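Local structure of B-agarase (Saccharophagus degradans, 4BQ2) at residues A[74-80]-A[104-110]; A[440-444]-A[454-458]. The protein probably hydrolyses agarose and its oligosaccharides from the chain end, as an exo-beta-agarase of glycoside hydrolase family 50. All coordinates share one frame; numbering follows the deposited sequence.

Contact 1. Residues A[74-80]-A[104-110]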
ATOM      1  N   PHE A  74      14.348  12.053  19.692  1.00 18.88           N
ATOM      2  CA  PHE A  74      15.286  10.953  19.982  1.00 19.66           C
ATOM      3  C   PHE A  74      16.510  11.148  19.108  1.00 20.52           C
ATOM      4  O   PHE A  74      16.358  11.522  17.929  1.00 20.97           O
ATOM      5  CB  PHE A  74      14.711   9.579  19.569  1.00 18.69           C
ATOM      6  CG  PHE A  74      13.337   9.278  20.083  1.00 20.15           C
ATOM      7  CD1 PHE A  74      12.212   9.823  19.483  1.00 20.93           C
ATOM      8  CD2 PHE A  74      13.168   8.338  21.092  1.00 21.40           C
ATOM      9  CE1 PHE A  74      10.932   9.516  19.943  1.00 21.22           C
ATOM     10  CE2 PHE A  74      11.893   8.030  21.580  1.00 20.40           C
ATOM     11  CZ  PHE A  74      10.784   8.605  20.992  1.00 21.45           C
ATOM     12  N   ASP A  75      17.706  10.913  19.662  1.00 18.78           N
ATOM     13  CA  ASP A  75      18.924  10.812  18.841  1.00 18.09           C
ATOM     14  C   ASP A  75      19.108   9.324  18.567  1.00 17.98           C
ATOM     15  O   ASP A  75      19.059   8.517  19.490  1.00 17.98           O
ATOM     16  CB  ASP A  75      20.169  11.366  19.567  1.00 17.93           C
ATOM     17  CG  ASP A  75      20.090  12.868  19.858  1.00 18.25           C
ATOM     18  OD1 ASP A  75      19.135  13.548  19.416  1.00 18.28           O
ATOM     19  OD2 ASP A  75      20.974  13.344  20.616  1.00 18.83           O
ATOM     20  N   ILE A  76      19.232   8.940  17.305  1.00 17.70           N
ATOM     21  CA  ILE A  76      19.285   7.510  16.946  1.00 18.33           C
ATOM     22  C   ILE A  76      20.278   7.293  15.821  1.00 19.26           C
ATOM     23  O   ILE A  76      20.430   8.168  14.934  1.00 20.93           O
ATOM     24  CB  ILE A  76      17.886   6.967  16.494  1.00 17.09           C
ATOM     25  CG1 ILE A  76      16.743   7.588  17.317  1.00 16.65           C
ATOM     26  CG2 ILE A  76      17.824   5.429  16.542  1.00 16.41           C
ATOM     27  CD1 ILE A  76      15.345   7.158  16.857  1.00 16.28           C
ATOM     28  N   VAL A  77      20.942   6.139  15.827  1.00 17.45           N
ATOM     29  CA  VAL A  77      21.761   5.738  14.674  1.00 17.99           C
ATOM     30  C   VAL A  77      21.753   4.220  14.613  1.00 18.78           C
ATOM     31  O   VAL A  77      21.590   3.584  15.649  1.00 16.54           O
ATOM     32  CB  VAL A  77      23.213   6.225  14.811  1.00 18.89           C
ATOM     33  CG1 VAL A  77      23.950   5.458  15.910  1.00 19.61           C
ATOM     34  CG2 VAL A  77      23.954   6.091  13.489  1.00 19.68           C
ATOM     35  N   SER A  78      21.914   3.640  13.417  1.00 18.10           N
ATOM     36  CA  SER A  78      22.016   2.169  13.280  1.00 18.66           C
ATOM     37  C   SER A  78      23.497   1.801  13.286  1.00 19.57           C
ATOM     38  O   SER A  78      24.325   2.616  12.938  1.00 18.72           O
ATOM     39  CB  SER A  78      21.373   1.664  11.973  1.00 18.70           C
ATOM     40  OG  SER A  78      19.984   1.863  12.010  1.00 19.89           O
ATOM     41  N   VAL A  79      23.825   0.595  13.728  1.00 20.28           N
ATOM     42  CA  VAL A  79      25.217   0.165  13.746  1.00 23.68           C
ATOM     43  C   VAL A  79      25.244  -1.109  12.940  1.00 25.91           C
ATOM     44  O   VAL A  79      24.256  -1.843  12.932  1.00 24.56           O
ATOM     45  CB  VAL A  79      25.703  -0.073  15.191  1.00 24.90           C
ATOM     46  CG1 VAL A  79      27.148  -0.540  15.210  1.00 29.01           C
ATOM     47  CG2 VAL A  79      25.557   1.209  16.011  1.00 25.97           C
ATOM     48  N   GLY A  80      26.347  -1.346  12.231  1.00 25.99           N
ATOM     49  CA  GLY A  80      26.516  -2.576  11.481  1.00 27.20           C
ATOM     50  C   GLY A  80      26.229  -2.441  10.002  1.00 26.11           C
ATOM     51  O   GLY A  80      26.549  -1.424   9.370  1.00 24.99           O
ATOM     52  N   ILE A 104      16.490   4.681   9.852  1.00 15.93           N
ATOM     53  CA  ILE A 104      17.640   5.057  10.666  1.00 16.94           C
ATOM     54  C   ILE A 104      18.883   4.525   9.975  1.00 17.17           C
ATOM     55  O   ILE A 104      19.163   3.310  10.004  1.00 19.08           O
ATOM     56  CB  ILE A 104      17.577   4.505  12.108  1.00 16.16           C
ATOM     57  CG1 ILE A 104      16.180   4.697  12.732  1.00 16.28           C
ATOM     58  CG2 ILE A 104      18.716   5.105  12.919  1.00 17.19           C
ATOM     59  CD1 ILE A 104      15.685   6.154  12.877  1.00 16.27           C
ATOM     60  N   PRO A 105      19.630   5.423   9.311  1.00 17.25           N
ATOM     61  CA  PRO A 105      20.838   4.999   8.605  1.00 17.21           C
ATOM     62  C   PRO A 105      21.971   4.639   9.553  1.00 16.92           C
ATOM     63  O   PRO A 105      21.976   5.081  10.700  1.00 17.80           O
ATOM     64  CB  PRO A 105      21.235   6.246   7.764  1.00 16.20           C
ATOM     65  CG  PRO A 105      19.990   7.067   7.686  1.00 17.71           C
ATOM     66  CD  PRO A 105      19.269   6.819   8.995  1.00 16.44           C
ATOM     67  N   VAL A 106      22.890   3.809   9.069  1.00 18.96           N
ATOM     68  CA  VAL A 106      24.188   3.570   9.719  1.00 21.76           C
ATOM     69  C   VAL A 106      25.051   4.800   9.431  1.00 24.49           C
ATOM     70  O   VAL A 106      24.897   5.419   8.382  1.00 26.97           O
ATOM     71  CB  VAL A 106      24.864   2.314   9.137  1.00 23.35           C
ATOM     72  CG1 VAL A 106      26.200   2.049   9.799  1.00 25.71           C
ATOM     73  CG2 VAL A 106      23.989   1.093   9.328  1.00 23.30           C
ATOM     74  N   GLY A 107      25.923   5.188  10.347  1.00 24.50           N
ATOM     75  CA  GLY A 107      26.782   6.341  10.082  1.00 28.56           C
ATOM     76  C   GLY A 107      26.700   7.345  11.199  1.00 28.70           C
ATOM     77  O   GLY A 107      26.893   6.984  12.346  1.00 30.89           O
ATOM     78  N   LYS A 108      26.413   8.606  10.886  1.00 27.89           N
ATOM     79  CA  LYS A 108      26.412   9.619  11.927  1.00 28.87           C
ATOM     80  C   LYS A 108      25.068   9.671  12.627  1.00 26.69           C
ATOM     81  O   LYS A 108      24.030   9.553  12.002  1.00 26.59           O
ATOM     82  CB  LYS A 108      26.796  10.995  11.377  1.00 33.64           C
ATOM     83  CG  LYS A 108      28.300  11.249  11.325  1.00 37.11           C
ATOM     84  CD  LYS A 108      29.002  10.337  10.327  1.00 40.73           C
ATOM     85  CE  LYS A 108      30.363  10.896   9.921  1.00 46.14           C
ATOM     86  NZ  LYS A 108      30.217  12.303   9.427  1.00 46.80           N
ATOM     87  N   MET A 109      25.098   9.833  13.937  1.00 27.31           N
ATOM     88  CA  MET A 109      23.856   9.946  14.685  1.00 25.79           C
ATOM     89  C   MET A 109      23.096  11.176  14.215  1.00 25.12           C
ATOM     90  O   MET A 109      23.718  12.177  13.879  1.00 22.05           O
ATOM     91  CB  MET A 109      24.180  10.068  16.156  1.00 28.05           C
ATOM     92  CG  MET A 109      22.952  10.402  16.976  1.00 29.39           C
ATOM     93  SD  MET A 109      23.065   9.567  18.532  1.00 38.87           S
ATOM     94  CE  MET A 109      22.862   7.896  17.996  1.00 30.58           C
ATOM     95  N   GLN A 110      21.763  11.107  14.192  1.00 23.40           N
ATOM     96  CA  GLN A 110      20.919  12.266  13.904  1.00 22.75           C
ATOM     97  C   GLN A 110      19.809  12.396  14.947  1.00 22.72           C
ATOM     98  O   GLN A 110      19.542  11.433  15.690  1.00 22.40           O
ATOM     99  CB  GLN A 110      20.312  12.150  12.502  1.00 23.02           C
ATOM    100  CG  GLN A 110      21.358  11.963  11.406  1.00 24.27           C
ATOM    101  CD  GLN A 110      20.766  11.990  10.015  1.00 25.82           C
ATOM    102  OE1 GLN A 110      20.299  13.031   9.546  1.00 25.80           O
ATOM    103  NE2 GLN A 110      20.767  10.835   9.342  1.00 25.39           N
TER
HETATM  104  O   HOH W   1      26.798   3.751  12.709  1.00 25.29           O
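Strand 70-79 of the CBM-like beta domain here pairs with the loop that crosses from strand 97-104 to strand 110-115, a place where regular antiparallel pairing gives way to irregular bonding. At the regular end Ile76 and Gln110 form a hydrogen-bonded pair: Ile76 N reaches Gln110 O at 3.0 Å, almost in line with the carbonyl, and the return bond from Gln110 N is weak. Further on, Ser78 grips two successive carbonyls of the loop. Its N donates to Pro105 O (3.1 Å), while its hydroxyl OG donates to Ile104 O at 2.6 Å, arriving well above the carbonyl plane; OG also bonds Thr84. One water accepts from Gly107 N and donates to Ser78 O. Ile76 and Ile104 cross at about a right angle, meeting through their CG2 methyls at 3.7 Å beside Phe86 and Tyr112. Asp75, whose carboxylate is held by Ser111, Asn186 and Arg188, offers its CB to the sulfur of Met109. Bends at chi2 and chi3 (144° and -69°) carry the rest of that methionine over the strand backbone, and its methyl CE ends tightly against Val77 CG1, 3.4 Å away.

Contact 2. Residues A[440-444]-A[454-458]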
ATOM      1  N   ASP A 440     -24.579  -1.379  -7.636  1.00 24.12           N
ATOM      2  CA  ASP A 440     -25.579  -0.956  -6.659  1.00 26.24           C
ATOM      3  C   ASP A 440     -26.090  -2.076  -5.773  1.00 24.88           C
ATOM      4  O   ASP A 440     -27.124  -1.884  -5.124  1.00 23.26           O
ATOM      5  CB  ASP A 440     -26.784  -0.338  -7.385  1.00 31.20           C
ATOM      6  CG  ASP A 440     -26.424   0.902  -8.131  1.00 36.06           C
ATOM      7  OD1 ASP A 440     -25.617   1.687  -7.576  1.00 40.15           O
ATOM      8  OD2 ASP A 440     -26.935   1.080  -9.266  1.00 39.49           O
ATOM      9  N   PHE A 441     -25.419  -3.233  -5.790  1.00 22.48           N
ATOM     10  CA  PHE A 441     -25.824  -4.406  -5.008  1.00 20.84           C
ATOM     11  C   PHE A 441     -25.864  -4.050  -3.530  1.00 20.88           C
ATOM     12  O   PHE A 441     -25.293  -3.052  -3.109  1.00 21.21           O
ATOM     13  CB  PHE A 441     -24.917  -5.630  -5.265  1.00 20.73           C
ATOM     14  CG  PHE A 441     -23.424  -5.299  -5.317  1.00 20.95           C
ATOM     15  CD1 PHE A 441     -22.705  -4.973  -4.149  1.00 20.33           C
ATOM     16  CD2 PHE A 441     -22.748  -5.294  -6.536  1.00 21.11           C
ATOM     17  CE1 PHE A 441     -21.351  -4.672  -4.214  1.00 20.84           C
ATOM     18  CE2 PHE A 441     -21.394  -4.981  -6.608  1.00 19.32           C
ATOM     19  CZ  PHE A 441     -20.686  -4.676  -5.449  1.00 20.76           C
ATOM     20  N   LYS A 442     -26.551  -4.866  -2.742  1.00 22.24           N
ATOM     21  CA  LYS A 442     -26.631  -4.624  -1.301  1.00 21.85           C
ATOM     22  C   LYS A 442     -25.245  -4.817  -0.698  1.00 19.84           C
ATOM     23  O   LYS A 442     -24.402  -5.499  -1.300  1.00 18.58           O
ATOM     24  CB  LYS A 442     -27.636  -5.577  -0.670  1.00 22.68           C
ATOM     25  CG  LYS A 442     -29.107  -5.235  -0.958  1.00 23.60           C
ATOM     26  CD  LYS A 442     -29.965  -6.422  -0.544  1.00 23.97           C
ATOM     27  CE  LYS A 442     -31.384  -6.385  -1.094  1.00 27.56           C
ATOM     28  NZ  LYS A 442     -32.189  -5.293  -0.496  1.00 29.75           N
ATOM     29  N   THR A 443     -25.019  -4.203   0.468  1.00 19.34           N
ATOM     30  CA  THR A 443     -23.725  -4.241   1.180  1.00 19.61           C
ATOM     31  C   THR A 443     -23.792  -4.868   2.589  1.00 21.35           C
ATOM     32  O   THR A 443     -24.874  -5.028   3.168  1.00 21.92           O
ATOM     33  CB  THR A 443     -23.072  -2.823   1.288  1.00 19.89           C
ATOM     34  OG1 THR A 443     -23.906  -1.942   2.066  1.00 21.26           O
ATOM     35  CG2 THR A 443     -22.852  -2.227  -0.136  1.00 20.33           C
ATOM     36  N   VAL A 444     -22.619  -5.221   3.125  1.00 20.18           N
ATOM     37  CA  VAL A 444     -22.444  -5.562   4.548  1.00 20.79           C
ATOM     38  C   VAL A 444     -21.218  -4.766   5.028  1.00 20.84           C
ATOM     39  O   VAL A 444     -20.561  -4.070   4.228  1.00 22.01           O
ATOM     40  CB  VAL A 444     -22.240  -7.092   4.749  1.00 20.13           C
ATOM     41  CG1 VAL A 444     -23.459  -7.881   4.267  1.00 20.96           C
ATOM     42  CG2 VAL A 444     -20.987  -7.567   4.028  1.00 19.79           C
ATOM     43  N   MET A 454     -18.349  -3.510   2.194  1.00 18.36           N
ATOM     44  CA  MET A 454     -18.224  -4.890   1.700  1.00 18.53           C
ATOM     45  C   MET A 454     -19.499  -5.327   0.975  1.00 19.75           C
ATOM     46  O   MET A 454     -20.611  -4.887   1.337  1.00 20.60           O
ATOM     47  CB  MET A 454     -17.887  -5.818   2.869  1.00 17.90           C
ATOM     48  CG  MET A 454     -16.476  -5.611   3.388  1.00 17.20           C
ATOM     49  SD  MET A 454     -15.206  -6.083   2.171  1.00 19.14           S
ATOM     50  CE  MET A 454     -15.282  -7.874   2.329  1.00 17.12           C
ATOM     51  N   PRO A 455     -19.353  -6.176  -0.064  1.00 19.09           N
ATOM     52  CA  PRO A 455     -20.500  -6.566  -0.840  1.00 19.98           C
ATOM     53  C   PRO A 455     -21.351  -7.599  -0.121  1.00 19.89           C
ATOM     54  O   PRO A 455     -20.815  -8.434   0.605  1.00 20.31           O
ATOM     55  CB  PRO A 455     -19.869  -7.209  -2.099  1.00 20.09           C
ATOM     56  CG  PRO A 455     -18.554  -7.766  -1.607  1.00 18.62           C
ATOM     57  CD  PRO A 455     -18.092  -6.712  -0.621  1.00 19.38           C
ATOM     58  N   ASP A 456     -22.658  -7.540  -0.326  1.00 18.52           N
ATOM     59  CA  ASP A 456     -23.518  -8.653   0.105  1.00 19.86           C
ATOM     60  C   ASP A 456     -23.492  -9.697  -0.986  1.00 18.06           C
ATOM     61  O   ASP A 456     -24.217  -9.597  -1.964  1.00 18.40           O
ATOM     62  CB  ASP A 456     -24.973  -8.230   0.370  1.00 19.04           C
ATOM     63  CG  ASP A 456     -25.767  -9.347   1.031  1.00 21.12           C
ATOM     64  OD1 ASP A 456     -25.488 -10.518   0.688  1.00 20.82           O
ATOM     65  OD2 ASP A 456     -26.624  -9.076   1.918  1.00 20.27           O
ATOM     66  N   VAL A 457     -22.640 -10.695  -0.802  1.00 17.73           N
ATOM     67  CA  VAL A 457     -22.320 -11.661  -1.832  1.00 18.08           C
ATOM     68  C   VAL A 457     -23.435 -12.669  -2.039  1.00 19.88           C
ATOM     69  O   VAL A 457     -23.351 -13.495  -2.943  1.00 18.66           O
ATOM     70  CB  VAL A 457     -21.005 -12.383  -1.496  1.00 17.63           C
ATOM     71  CG1 VAL A 457     -19.852 -11.386  -1.533  1.00 16.57           C
ATOM     72  CG2 VAL A 457     -21.078 -13.042  -0.098  1.00 17.52           C
ATOM     73  N   PHE A 458     -24.456 -12.625  -1.173  1.00 19.33           N
ATOM     74  CA  PHE A 458     -25.650 -13.465  -1.352  1.00 19.70           C
ATOM     75  C   PHE A 458     -26.777 -12.751  -2.129  1.00 19.75           C
ATOM     76  O   PHE A 458     -27.760 -13.376  -2.531  1.00 18.39           O
ATOM     77  CB  PHE A 458     -26.142 -13.968   0.023  1.00 20.43           C
ATOM     78  CG  PHE A 458     -25.263 -15.041   0.620  1.00 21.04           C
ATOM     79  CD1 PHE A 458     -25.459 -16.386   0.284  1.00 22.04           C
ATOM     80  CD2 PHE A 458     -24.263 -14.723   1.506  1.00 20.93           C
ATOM     81  CE1 PHE A 458     -24.648 -17.386   0.827  1.00 22.71           C
ATOM     82  CE2 PHE A 458     -23.454 -15.708   2.036  1.00 20.84           C
ATOM     83  CZ  PHE A 458     -23.649 -17.039   1.700  1.00 21.20           C
TER
HETATM   84  O   HOH W   2     -27.209  -6.634   2.697  1.00 20.68           O
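Phe441 and Pro455 lie side by side and point the same way, the ring atom CE1 resting 3.6 Å from Pro455 CB. With chi1 at 43°, the phenylalanine holds its CG between its own backbone N and carbonyl carbon, which brings the ring alongside the proline; Phe462 of helix 460-477 meets the same ring edge-to-face. Three residues further on, Val444 crosses Met454 obliquely, its CG2 methyl 3.7 Å from Met454 CB, while its CG1 methyl lies towards the side chain of Asp456, set at about a right angle to it. Both Val444 and Met454 also touch Tyr578 of helix 565-593. The backbones beneath belong to a short beta hairpin, strands 443-444 and 454-455, in which Val444 and Met454 are the antiparallel hydrogen-bonded pair. Val444 N donates to Met454 O at 2.7 Å, and the return bond from Met454 N is weak. Past the non-hydrogen-bonded pair of Thr443 and Pro455, Asp456 N donates to Lys442 O (2.9 Å). Asp456 CB packs against Lys442 CB at 3.9 Å. The aspartate carboxylate divides its work. OD1 receives Phe458 N at 3.0 Å, closing an Asx turn, and is also bonded by Thr520 OG1, whereas OD2 accepts from a water that donates in turn to Thr443 O, 2.9 Å from the water oxygen.

Contact 1 and contact 2 share no strand or helix: their centres are about 49 Å apart, on opposite sides of the chain's centre. Both are partly buried and each contains antiparallel pairing, though in contact 1 much of one partner is loop. Contact 1 belongs to the beta-rich CBM-like region, where neighbouring strands such as 180-191 flank it and methionine and isoleucine side chains fill in around the backbone bonds. In contact 2 an isolated two-stranded hairpin is backed by helices 460-477, 519-532 and 565-593, and across the segments a phenylalanine-proline pair takes their place. A water joins the segments in each, linking two backbone groups in contact 1 but a carboxylate and a carbonyl in contact 2.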